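Long-range contacts in protein-tyrosine phosphatase mitochondrial 1 (Mus musculus, PDB 3RGO), which removes the terminal phosphate of phosphatidylglycerophosphate to give phosphatidylglycerol, a step on the route to cardiolipin in mitochondria: residues Tyr2-His7 and Gly89-Val94; Phe81-Gln86 and Ala108-Gln113; Met35-Glu40 and Gln58-Thr63; Pro15-Thr20 and Leu44-Lys49. All coordinates share one frame; numbering follows the deposited sequence.

Contact 1: Tyr2-His7 and Gly89-Val94; sequences YHRIDH and GQCVYV
Gly89 turns its carbonyl O toward His7, 4.2 Å from CE1. It ends helix 72-88 in a Schellman motif, and its positive phi of 72° suits a residue without a side chain. Gln90 takes part through its backbone: water 1 donates to Gln90 O at 2.8 Å and also bonds His7 ND1, bridging the segments. Cys91 points its thiol at Arg4. SG lies in the guanidinium plane, 3.6 Å from NH1, but the sulfur's place is uncertain, so this hydrogen bond is doubtful. A firmer hold on the guanidinium comes from Arg4 NH1 donating to Asp6 O at 2.9 Å, while NH2 forms a salt bridge to Glu27. At Tyr93, CG stands anti to the backbone N (chi1 -168°), and the ring turns its edge toward the face of Tyr2 in an offset edge-to-face pair, centroids 5.7 Å apart and planes at 63°. Tyr93 OH reaches to 3.4 Å from Tyr2 CB and is itself bonded to Ala13 O; Tyr2 OH bonds Glu27. Strand 9-12 lies between the two strands, and its Leu10 touches Tyr2, Arg4 and Cys91. The arrangement belongs to the mixed sheet of a dual-specificity phosphatase, whose strand 91-95 leads into the loop of Cys96, the predicted phosphocysteine nucleophile.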
# COMPACT_ATOMS: atom_id res chain seq x y z
N TYR A 2 -7.14 9.75 4.94
CA TYR A 2 -5.92 8.98 4.86
C TYR A 2 -5.02 9.36 6.03
O TYR A 2 -5.21 10.41 6.65
CB TYR A 2 -5.20 9.25 3.53
CG TYR A 2 -4.70 10.66 3.38
CD1 TYR A 2 -3.43 11.02 3.80
CD2 TYR A 2 -5.51 11.65 2.83
CE1 TYR A 2 -2.97 12.32 3.66
CE2 TYR A 2 -5.06 12.95 2.69
CZ TYR A 2 -3.79 13.28 3.11
OH TYR A 2 -3.34 14.57 2.97
N HIS A 3 -4.06 8.49 6.32
CA HIS A 3 -3.10 8.73 7.39
C HIS A 3 -1.68 8.46 6.88
O HIS A 3 -1.46 7.51 6.12
CB HIS A 3 -3.37 7.80 8.58
CG HIS A 3 -4.65 8.10 9.30
ND1 HIS A 3 -5.86 7.54 8.93
CD2 HIS A 3 -4.91 8.88 10.37
CE1 HIS A 3 -6.81 7.98 9.74
NE2 HIS A 3 -6.26 8.79 10.63
N ARG A 4 -0.73 9.28 7.31
CA ARG A 4 0.67 9.00 7.03
C ARG A 4 1.16 7.87 7.94
O ARG A 4 0.92 7.88 9.15
CB ARG A 4 1.53 10.25 7.23
CG ARG A 4 3.03 9.96 7.14
CD ARG A 4 3.85 11.24 7.03
NE ARG A 4 3.52 12.00 5.83
CZ ARG A 4 4.01 11.75 4.62
NH1 ARG A 4 4.85 10.74 4.43
NH2 ARG A 4 3.66 12.52 3.59
N ILE A 5 1.82 6.88 7.34
CA ILE A 5 2.34 5.74 8.09
C ILE A 5 3.78 6.00 8.51
O ILE A 5 4.16 5.77 9.66
CB ILE A 5 2.26 4.44 7.26
CG1 ILE A 5 0.81 4.15 6.85
CG2 ILE A 5 2.83 3.27 8.05
CD1 ILE A 5 -0.15 3.96 8.03
N ASP A 6 4.59 6.46 7.56
CA ASP A 6 5.94 6.92 7.84
C ASP A 6 6.35 7.97 6.81
O ASP A 6 5.50 8.54 6.13
CB ASP A 6 6.95 5.76 7.95
CG ASP A 6 7.14 5.01 6.63
OD1 ASP A 6 6.68 5.49 5.58
OD2 ASP A 6 7.76 3.92 6.66
N HIS A 7 7.65 8.22 6.70
CA HIS A 7 8.13 9.25 5.79
C HIS A 7 7.81 8.95 4.32
O HIS A 7 7.78 9.85 3.49
CB HIS A 7 9.64 9.47 5.98
CG HIS A 7 10.17 10.70 5.32
ND1 HIS A 7 10.81 10.67 4.10
CD2 HIS A 7 10.15 12.00 5.70
CE1 HIS A 7 11.17 11.90 3.76
NE2 HIS A 7 10.78 12.72 4.71
N GLY A 89 13.24 9.67 -1.62
CA GLY A 89 12.77 10.60 -0.61
C GLY A 89 11.38 11.12 -0.90
O GLY A 89 10.99 12.18 -0.42
N GLN A 90 10.62 10.36 -1.69
CA GLN A 90 9.28 10.77 -2.09
C GLN A 90 8.27 9.81 -1.47
O GLN A 90 8.65 8.84 -0.83
CB GLN A 90 9.16 10.83 -3.61
CG GLN A 90 10.00 11.94 -4.23
CD GLN A 90 10.22 11.78 -5.72
OE1 GLN A 90 9.76 10.82 -6.33
NE2 GLN A 90 10.94 12.73 -6.32
N CYS A 91 6.99 10.10 -1.66
CA CYS A 91 5.96 9.35 -0.94
C CYS A 91 5.07 8.54 -1.87
O CYS A 91 4.97 8.82 -3.07
CB CYS A 91 5.12 10.29 -0.08
SG CYS A 91 6.09 11.27 1.11
N VAL A 92 4.44 7.51 -1.30
CA VAL A 92 3.53 6.66 -2.04
C VAL A 92 2.22 6.54 -1.29
O VAL A 92 2.20 6.27 -0.09
CB VAL A 92 4.13 5.24 -2.24
CG1 VAL A 92 3.09 4.31 -2.86
CG2 VAL A 92 5.37 5.31 -3.11
N TYR A 93 1.12 6.77 -2.01
CA TYR A 93 -0.22 6.63 -1.46
C TYR A 93 -0.74 5.24 -1.80
O TYR A 93 -0.77 4.85 -2.97
CB TYR A 93 -1.13 7.71 -2.06
CG TYR A 93 -2.48 7.87 -1.39
CD1 TYR A 93 -3.55 7.04 -1.72
CD2 TYR A 93 -2.70 8.90 -0.48
CE1 TYR A 93 -4.79 7.21 -1.12
CE2 TYR A 93 -3.95 9.08 0.11
CZ TYR A 93 -4.99 8.23 -0.21
OH TYR A 93 -6.22 8.41 0.38
N VAL A 94 -1.15 4.50 -0.77
CA VAL A 94 -1.60 3.13 -0.93
C VAL A 94 -3.08 3.05 -0.62
O VAL A 94 -3.52 3.46 0.45
CB VAL A 94 -0.83 2.18 0.03
CG1 VAL A 94 -1.24 0.74 -0.18
CG2 VAL A 94 0.67 2.33 -0.16
O HOH W 1 10.25 8.70 1.51

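Contact 2: Phe81-Gln86 and Ala108-Gln113; sequences FALKYQ and AAYLIQ
Tyr110 sets CG anti to its backbone N (chi1 162°), and Leu83 sets CG beside its own N (chi1 -65°); these turns start the ring and the branched chain on their way into the gap between the helices. The pair joins helix 72-88, the connection of a beta-alpha-beta crossover between strands 57-61 and 91-95, to helix 102-115, which follows the loop of Cys96. The segment axes approach to 11.1 Å and cross at -62°, a spacing that a large aromatic ring can fill. Ala82 suits the place where the backbones come nearest, since its methyl leaves room for the phenol: CB lies 3.8 Å from Tyr110 CD1. Leu83 then splits its two methyls between two partners. CD2 approaches Tyr110 CE1 at 4.2 Å, while CD1 meets the end of Gln113, 4.2 Å from CD, and gives that long chain an apolar neighbour. Gln113 also touches Val79 and Gln80 on the earlier turn of helix 72-88, and also Phe146 and Ile150 of helix 137-154. No hydrogen bond crosses between the segments, so apolar contact carries the interface. The buried phenol still has a polar partner, for its hydroxyl is hydrogen-bonded to Asp6 OD2. At the outer end Gln86, extended beyond CG, brings OE1 to 3.6 Å from Tyr110 OH.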
# COMPACT_ATOMS: atom_id res chain seq x y z
N PHE A 81 8.10 -1.28 -5.02
CA PHE A 81 7.62 -0.01 -5.55
C PHE A 81 7.72 1.08 -4.48
O PHE A 81 8.21 2.18 -4.75
CB PHE A 81 6.18 -0.15 -6.03
CG PHE A 81 5.63 1.07 -6.73
CD1 PHE A 81 5.91 1.31 -8.06
CD2 PHE A 81 4.79 1.95 -6.06
CE1 PHE A 81 5.39 2.43 -8.71
CE2 PHE A 81 4.25 3.06 -6.69
CZ PHE A 81 4.56 3.30 -8.02
N ALA A 82 7.27 0.76 -3.27
CA ALA A 82 7.37 1.70 -2.16
C ALA A 82 8.83 2.04 -1.86
O ALA A 82 9.16 3.19 -1.58
CB ALA A 82 6.69 1.13 -0.92
N LEU A 83 9.69 1.03 -1.92
CA LEU A 83 11.10 1.21 -1.60
C LEU A 83 11.80 2.04 -2.67
O LEU A 83 12.72 2.81 -2.38
CB LEU A 83 11.80 -0.14 -1.43
CG LEU A 83 11.31 -0.98 -0.24
CD1 LEU A 83 12.02 -2.33 -0.20
CD2 LEU A 83 11.51 -0.24 1.07
N LYS A 84 11.36 1.87 -3.91
CA LYS A 84 11.81 2.71 -5.01
C LYS A 84 11.65 4.18 -4.65
O LYS A 84 12.58 4.97 -4.81
CB LYS A 84 11.01 2.39 -6.28
CG LYS A 84 11.19 3.38 -7.42
CD LYS A 84 10.22 3.07 -8.55
CE LYS A 84 10.38 4.04 -9.71
NZ LYS A 84 9.51 3.66 -10.85
N TYR A 85 10.47 4.54 -4.16
CA TYR A 85 10.21 5.93 -3.80
C TYR A 85 10.83 6.36 -2.47
O TYR A 85 11.18 7.53 -2.30
CB TYR A 85 8.71 6.26 -3.89
CG TYR A 85 8.30 6.45 -5.34
CD1 TYR A 85 8.58 7.63 -6.00
CD2 TYR A 85 7.69 5.42 -6.04
CE1 TYR A 85 8.24 7.80 -7.33
CE2 TYR A 85 7.34 5.58 -7.37
CZ TYR A 85 7.62 6.77 -8.01
OH TYR A 85 7.28 6.94 -9.33
N GLN A 86 11.00 5.42 -1.55
CA GLN A 86 11.73 5.70 -0.32
C GLN A 86 13.16 6.16 -0.62
O GLN A 86 13.67 7.08 0.03
CB GLN A 86 11.77 4.49 0.61
CG GLN A 86 12.58 4.74 1.88
CD GLN A 86 12.79 3.48 2.70
OE1 GLN A 86 11.91 3.06 3.45
NE2 GLN A 86 13.98 2.89 2.58
N ALA A 108 1.09 -3.40 5.55
CA ALA A 108 1.64 -4.36 6.51
C ALA A 108 2.87 -5.06 5.94
O ALA A 108 3.87 -5.23 6.62
CB ALA A 108 0.58 -5.39 6.93
N ALA A 109 2.79 -5.47 4.68
CA ALA A 109 3.90 -6.17 4.06
C ALA A 109 5.12 -5.26 3.96
O ALA A 109 6.24 -5.67 4.27
CB ALA A 109 3.50 -6.69 2.68
N TYR A 110 4.89 -4.02 3.54
CA TYR A 110 5.93 -3.00 3.51
C TYR A 110 6.65 -2.88 4.86
O TYR A 110 7.87 -2.96 4.92
CB TYR A 110 5.32 -1.65 3.11
CG TYR A 110 6.16 -0.44 3.44
CD1 TYR A 110 7.22 -0.06 2.62
CD2 TYR A 110 5.89 0.33 4.56
CE1 TYR A 110 7.99 1.05 2.92
CE2 TYR A 110 6.65 1.44 4.87
CZ TYR A 110 7.70 1.80 4.05
OH TYR A 110 8.46 2.91 4.35
N LEU A 111 5.88 -2.71 5.94
CA LEU A 111 6.45 -2.57 7.27
C LEU A 111 7.20 -3.82 7.72
O LEU A 111 8.26 -3.74 8.36
CB LEU A 111 5.36 -2.21 8.28
CG LEU A 111 4.72 -0.83 8.09
CD1 LEU A 111 3.54 -0.66 9.04
CD2 LEU A 111 5.74 0.29 8.29
N ILE A 112 6.65 -4.99 7.40
CA ILE A 112 7.32 -6.24 7.73
C ILE A 112 8.72 -6.27 7.13
O ILE A 112 9.69 -6.57 7.82
CB ILE A 112 6.52 -7.46 7.23
CG1 ILE A 112 5.25 -7.63 8.07
CG2 ILE A 112 7.37 -8.72 7.29
CD1 ILE A 112 4.28 -8.67 7.54
N GLN A 113 8.82 -5.93 5.86
CA GLN A 113 10.09 -5.97 5.17
C GLN A 113 11.03 -4.89 5.67
O GLN A 113 12.19 -5.16 5.97
CB GLN A 113 9.90 -5.84 3.65
CG GLN A 113 11.22 -5.63 2.91
CD GLN A 113 11.15 -6.07 1.47
OE1 GLN A 113 10.26 -6.81 1.07
NE2 GLN A 113 12.10 -5.60 0.66

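Contact 3: Met35-Glu40 and Gln58-Thr63; sequences MNEEYE and QLRLST. With SO4 (sulfate ion), chain C.
The contact between Asn36 and Thr63 borders the probable catalytic pocket, just beyond the ends of two parallel strands; the side chain of Asn36 lies about 4 Å from that of Cys96, the predicted phosphocysteine residue. Met35 and Leu61 form a parallel bridge, and Asn36 N donates to Leu61 O, 3.0 Å away and nearly along the C=O axis. Met35 CA adds a CA-H...O contact of 3.2 Å to Leu61 O. The apolar side chains of the pair lie on one face of the sheet, CG of Met35 4.4 Å from CB of Leu61, against Met106 of helix 102-115. Past this pair small polar residues suit the loop edge: Asn36 crosses Thr63 at about a right angle, its CG 3.4 Å from Thr63 OG1. That hydroxyl, between the backbone N and carbonyl carbon at chi1 55°, comes within 2.7 Å of O1 of a sulfate, probably from the crystallisation liquor, which Met66 N, Gly68 N and Arg102 NE also bind. Glu37 OE2 lies 3.7 Å from Arg60 CD; the opposite charges stay beyond salt-bridge range, and Glu37 pairs instead with Arg42. Active-site loops at the carboxyl ends of parallel strands are typical of the alpha/beta fold of cysteine-based phosphatases.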
# COMPACT_ATOMS: atom_id res chain seq x y z
N MET A 35 -5.16 -0.79 -5.62
CA MET A 35 -5.57 -2.18 -5.52
C MET A 35 -7.02 -2.34 -5.93
O MET A 35 -7.88 -1.53 -5.57
CB MET A 35 -5.34 -2.70 -4.10
CG MET A 35 -3.87 -2.83 -3.74
SD MET A 35 -3.58 -2.94 -1.97
CE MET A 35 -3.47 -1.20 -1.58
N ASN A 36 -7.28 -3.40 -6.69
CA ASN A 36 -8.63 -3.75 -7.12
C ASN A 36 -9.42 -2.59 -7.71
O ASN A 36 -10.60 -2.41 -7.41
CB ASN A 36 -9.42 -4.38 -5.98
CG ASN A 36 -8.96 -5.80 -5.66
OD1 ASN A 36 -9.58 -6.49 -4.85
ND2 ASN A 36 -7.89 -6.23 -6.31
N GLU A 37 -8.77 -1.79 -8.55
CA GLU A 37 -9.45 -0.71 -9.26
C GLU A 37 -10.76 -1.21 -9.86
O GLU A 37 -10.76 -2.09 -10.73
CB GLU A 37 -8.55 -0.14 -10.36
CG GLU A 37 -9.23 0.88 -11.25
CD GLU A 37 -8.33 1.35 -12.38
OE1 GLU A 37 -8.37 0.72 -13.47
OE2 GLU A 37 -7.59 2.34 -12.19
N GLU A 38 -11.88 -0.66 -9.40
CA GLU A 38 -13.20 -1.10 -9.84
C GLU A 38 -13.81 -0.13 -10.84
O GLU A 38 -13.72 1.09 -10.68
CB GLU A 38 -14.13 -1.29 -8.64
CG GLU A 38 -13.68 -2.38 -7.68
CD GLU A 38 -13.88 -2.01 -6.23
OE1 GLU A 38 -14.95 -1.46 -5.90
OE2 GLU A 38 -12.97 -2.28 -5.42
N TYR A 39 -14.44 -0.68 -11.87
CA TYR A 39 -15.00 0.11 -12.96
C TYR A 39 -16.16 0.98 -12.49
O TYR A 39 -16.49 1.98 -13.12
CB TYR A 39 -15.48 -0.81 -14.09
CG TYR A 39 -14.47 -1.86 -14.48
CD1 TYR A 39 -13.47 -1.58 -15.42
CD2 TYR A 39 -14.51 -3.13 -13.93
CE1 TYR A 39 -12.55 -2.54 -15.78
CE2 TYR A 39 -13.59 -4.10 -14.29
CZ TYR A 39 -12.61 -3.80 -15.22
OH TYR A 39 -11.69 -4.76 -15.58
N GLU A 40 -16.77 0.60 -11.37
CA GLU A 40 -17.95 1.29 -10.87
C GLU A 40 -17.59 2.57 -10.13
O GLU A 40 -18.46 3.41 -9.87
CB GLU A 40 -18.75 0.36 -9.96
CG GLU A 40 -18.33 -1.10 -10.08
CD GLU A 40 -19.50 -2.04 -9.96
OE1 GLU A 40 -20.65 -1.55 -9.91
OE2 GLU A 40 -19.28 -3.27 -9.91
N GLN A 58 1.59 5.32 -11.17
CA GLN A 58 0.59 4.42 -10.58
C GLN A 58 0.97 2.97 -10.80
O GLN A 58 1.27 2.55 -11.92
CB GLN A 58 -0.80 4.68 -11.17
CG GLN A 58 -1.90 3.78 -10.59
CD GLN A 58 -3.26 4.02 -11.22
OE1 GLN A 58 -3.41 3.96 -12.44
NE2 GLN A 58 -4.26 4.30 -10.39
N LEU A 59 0.96 2.20 -9.72
CA LEU A 59 1.11 0.75 -9.81
C LEU A 59 -0.23 0.10 -9.47
O LEU A 59 -0.78 0.32 -8.38
CB LEU A 59 2.19 0.25 -8.85
CG LEU A 59 2.20 -1.25 -8.55
CD1 LEU A 59 2.46 -2.07 -9.81
CD2 LEU A 59 3.22 -1.58 -7.47
N ARG A 60 -0.78 -0.67 -10.40
CA ARG A 60 -2.05 -1.33 -10.17
C ARG A 60 -1.84 -2.78 -9.80
O ARG A 60 -1.15 -3.52 -10.51
CB ARG A 60 -2.95 -1.24 -11.40
CG ARG A 60 -3.72 0.06 -11.52
CD ARG A 60 -4.76 -0.03 -12.63
NE ARG A 60 -4.16 -0.45 -13.89
CZ ARG A 60 -3.62 0.38 -14.78
NH1 ARG A 60 -3.62 1.69 -14.54
NH2 ARG A 60 -3.09 -0.09 -15.90
N LEU A 61 -2.43 -3.18 -8.68
CA LEU A 61 -2.32 -4.56 -8.23
C LEU A 61 -3.71 -5.14 -7.99
O LEU A 61 -4.64 -4.43 -7.61
CB LEU A 61 -1.48 -4.66 -6.95
CG LEU A 61 -0.02 -4.23 -7.05
CD1 LEU A 61 0.61 -4.17 -5.67
CD2 LEU A 61 0.77 -5.16 -7.97
N SER A 62 -3.84 -6.44 -8.23
CA SER A 62 -5.08 -7.14 -7.97
C SER A 62 -4.89 -8.12 -6.82
O SER A 62 -3.82 -8.73 -6.67
CB SER A 62 -5.55 -7.90 -9.21
OG SER A 62 -6.04 -7.01 -10.20
N THR A 63 -5.91 -8.27 -5.98
CA THR A 63 -5.90 -9.31 -4.97
C THR A 63 -6.26 -10.62 -5.65
O THR A 63 -6.94 -10.63 -6.67
CB THR A 63 -6.95 -9.06 -3.87
OG1 THR A 63 -8.24 -8.91 -4.47
CG2 THR A 63 -6.60 -7.81 -3.08
S SO4 C . -11.14 -9.90 -2.68
O1 SO4 C . -9.85 -10.51 -3.00
O2 SO4 C . -11.37 -9.97 -1.23
O3 SO4 C . -11.13 -8.50 -3.11
O4 SO4 C . -12.21 -10.61 -3.38

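Contact 4: Pro15-Thr20 and Leu44-Lys49; sequences PLKNMT and LCNTSK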
# COMPACT_ATOMS: atom_id res chain seq x y z
N PRO A 15 -8.38 7.78 -3.67
CA PRO A 15 -8.05 9.20 -3.86
C PRO A 15 -8.98 9.82 -4.89
O PRO A 15 -9.07 9.33 -6.01
CB PRO A 15 -6.63 9.15 -4.44
CG PRO A 15 -6.20 7.71 -4.38
CD PRO A 15 -7.44 6.91 -4.38
N LEU A 16 -9.66 10.89 -4.49
CA LEU A 16 -10.52 11.63 -5.41
C LEU A 16 -9.69 12.48 -6.36
O LEU A 16 -8.61 12.95 -5.99
CB LEU A 16 -11.46 12.54 -4.62
CG LEU A 16 -12.71 11.94 -3.97
CD1 LEU A 16 -12.56 10.46 -3.70
CD2 LEU A 16 -13.05 12.71 -2.70
N LYS A 17 -10.19 12.67 -7.57
CA LYS A 17 -9.55 13.55 -8.54
C LYS A 17 -9.10 14.87 -7.89
O LYS A 17 -7.99 15.34 -8.13
CB LYS A 17 -10.51 13.87 -9.68
CG LYS A 17 -10.99 12.66 -10.46
CD LYS A 17 -10.16 12.45 -11.71
CE LYS A 17 -10.99 11.81 -12.81
NZ LYS A 17 -12.19 12.64 -13.10
N ASN A 18 -9.98 15.44 -7.08
CA ASN A 18 -9.76 16.76 -6.50
C ASN A 18 -8.65 16.82 -5.46
O ASN A 18 -8.14 17.90 -5.14
CB ASN A 18 -11.06 17.28 -5.87
CG ASN A 18 -11.31 16.73 -4.48
OD1 ASN A 18 -11.89 15.66 -4.32
ND2 ASN A 18 -10.86 17.46 -3.47
N MET A 19 -8.27 15.66 -4.92
CA MET A 19 -7.26 15.59 -3.87
C MET A 19 -5.84 15.60 -4.44
O MET A 19 -4.88 15.85 -3.72
CB MET A 19 -7.46 14.33 -3.03
CG MET A 19 -8.83 14.24 -2.38
SD MET A 19 -9.12 12.63 -1.62
CE MET A 19 -7.71 12.53 -0.53
N THR A 20 -5.74 15.31 -5.73
CA THR A 20 -4.45 15.21 -6.41
C THR A 20 -3.47 16.31 -6.02
O THR A 20 -2.33 16.03 -5.65
CB THR A 20 -4.64 15.24 -7.94
OG1 THR A 20 -5.44 14.13 -8.34
CG2 THR A 20 -3.30 15.18 -8.65
N LEU A 44 -14.49 8.55 -10.05
CA LEU A 44 -14.13 9.36 -8.89
C LEU A 44 -12.64 9.62 -8.83
O LEU A 44 -12.19 10.61 -8.24
CB LEU A 44 -14.55 8.63 -7.61
CG LEU A 44 -15.77 9.14 -6.84
CD1 LEU A 44 -16.62 10.05 -7.70
CD2 LEU A 44 -16.57 7.96 -6.32
N CYS A 45 -11.86 8.73 -9.43
CA CYS A 45 -10.41 8.75 -9.28
C CYS A 45 -9.70 9.14 -10.58
O CYS A 45 -10.29 9.08 -11.66
CB CYS A 45 -9.91 7.38 -8.82
SG CYS A 45 -10.80 6.73 -7.40
N ASN A 46 -8.44 9.53 -10.45
CA ASN A 46 -7.59 9.76 -11.60
C ASN A 46 -7.43 8.48 -12.41
O ASN A 46 -7.43 7.38 -11.86
CB ASN A 46 -6.21 10.24 -11.18
CG ASN A 46 -6.22 11.65 -10.62
OD1 ASN A 46 -7.19 12.39 -10.80
ND2 ASN A 46 -5.15 12.02 -9.94
N THR A 47 -7.29 8.63 -13.72
CA THR A 47 -6.82 7.55 -14.55
C THR A 47 -5.32 7.49 -14.34
O THR A 47 -4.76 8.31 -13.61
CB THR A 47 -7.10 7.84 -16.02
OG1 THR A 47 -6.51 9.10 -16.36
CG2 THR A 47 -8.59 7.89 -16.28
N SER A 48 -4.66 6.53 -14.98
CA SER A 48 -3.21 6.42 -14.87
C SER A 48 -2.54 7.63 -15.50
O SER A 48 -1.49 8.09 -15.04
CB SER A 48 -2.71 5.14 -15.52
OG SER A 48 -1.31 5.02 -15.37
N LYS A 49 -3.15 8.15 -16.57
CA LYS A 49 -2.61 9.31 -17.27
C LYS A 49 -2.78 10.60 -16.46
O LYS A 49 -1.89 11.44 -16.45
CB LYS A 49 -3.25 9.45 -18.66
CG LYS A 49 -4.65 8.87 -18.76
CD LYS A 49 -5.66 9.92 -19.21
CE LYS A 49 -7.07 9.33 -19.28
NZ LYS A 49 -8.09 10.36 -19.60
O HOH W 2 -7.37 9.68 -7.95
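Asn46 and Thr20 reach toward each other tip to tip: Asn46 ND2 donates to Thr20 OG1 at 2.7 Å with an N-H...O angle of 153°. Close by, Lys17 N donates to Leu44 O at 2.9 Å, tying the two backbones together. The aliphatic part of Lys17 then lies obliquely across Asn46, with CD only 3.1 Å from Asn46 OD1 and CE 3.0 Å from Cys45 O, a tight fit made with a chain bent at chi2, chi3 and chi4. Water 2 forms a further link, donating to Pro15 O at 2.6 Å and accepting from Asn46 N at 2.7 Å. In the next shell, Thr20 is positioned by its own hydroxyl, which donates to Lys17 O at 2.8 Å on the same face of that carbonyl as Thr20 N. Asn46 also touches Trp51, as does Pro15, and Thr47 starts helix 48-53 as its N-cap, in a capping box with Glu50. Asparagine suits this place because its amide N-H can donate to the threonine hydroxyl, while OD1 lies against the Lys17 chain. Since Thr20 OG1 gives its proton to Lys17 O, it is left to accept from Asn46, and the two bonds run in one direction, from Asn46 to Thr20 to Lys17 O.

In the fold
All four contacts are partly buried; the centres of contacts 2 and 1 lie about 8 and 9 Å from the centre of the chain, that of contact 4 about 16 Å. Contacts 1 and 3 share a sheet, on opposite sides of that centre. Contact 1 spans strand 9-12 through side chains and a water, whereas contact 3 pairs neighbouring strands by backbone bonding. Contact 2 is the apolar one, a helix pair; Tyr110 ties it to Asp6 of contact 1, and Phe81 meets Leu59 of contact 3. Contact 4 joins loops by hydrogen bonds and water. Its Pro15 packs inward on Tyr93 of contact 1, and Ser48 lies against Gln58 and Arg60 on the sheet's edge strand.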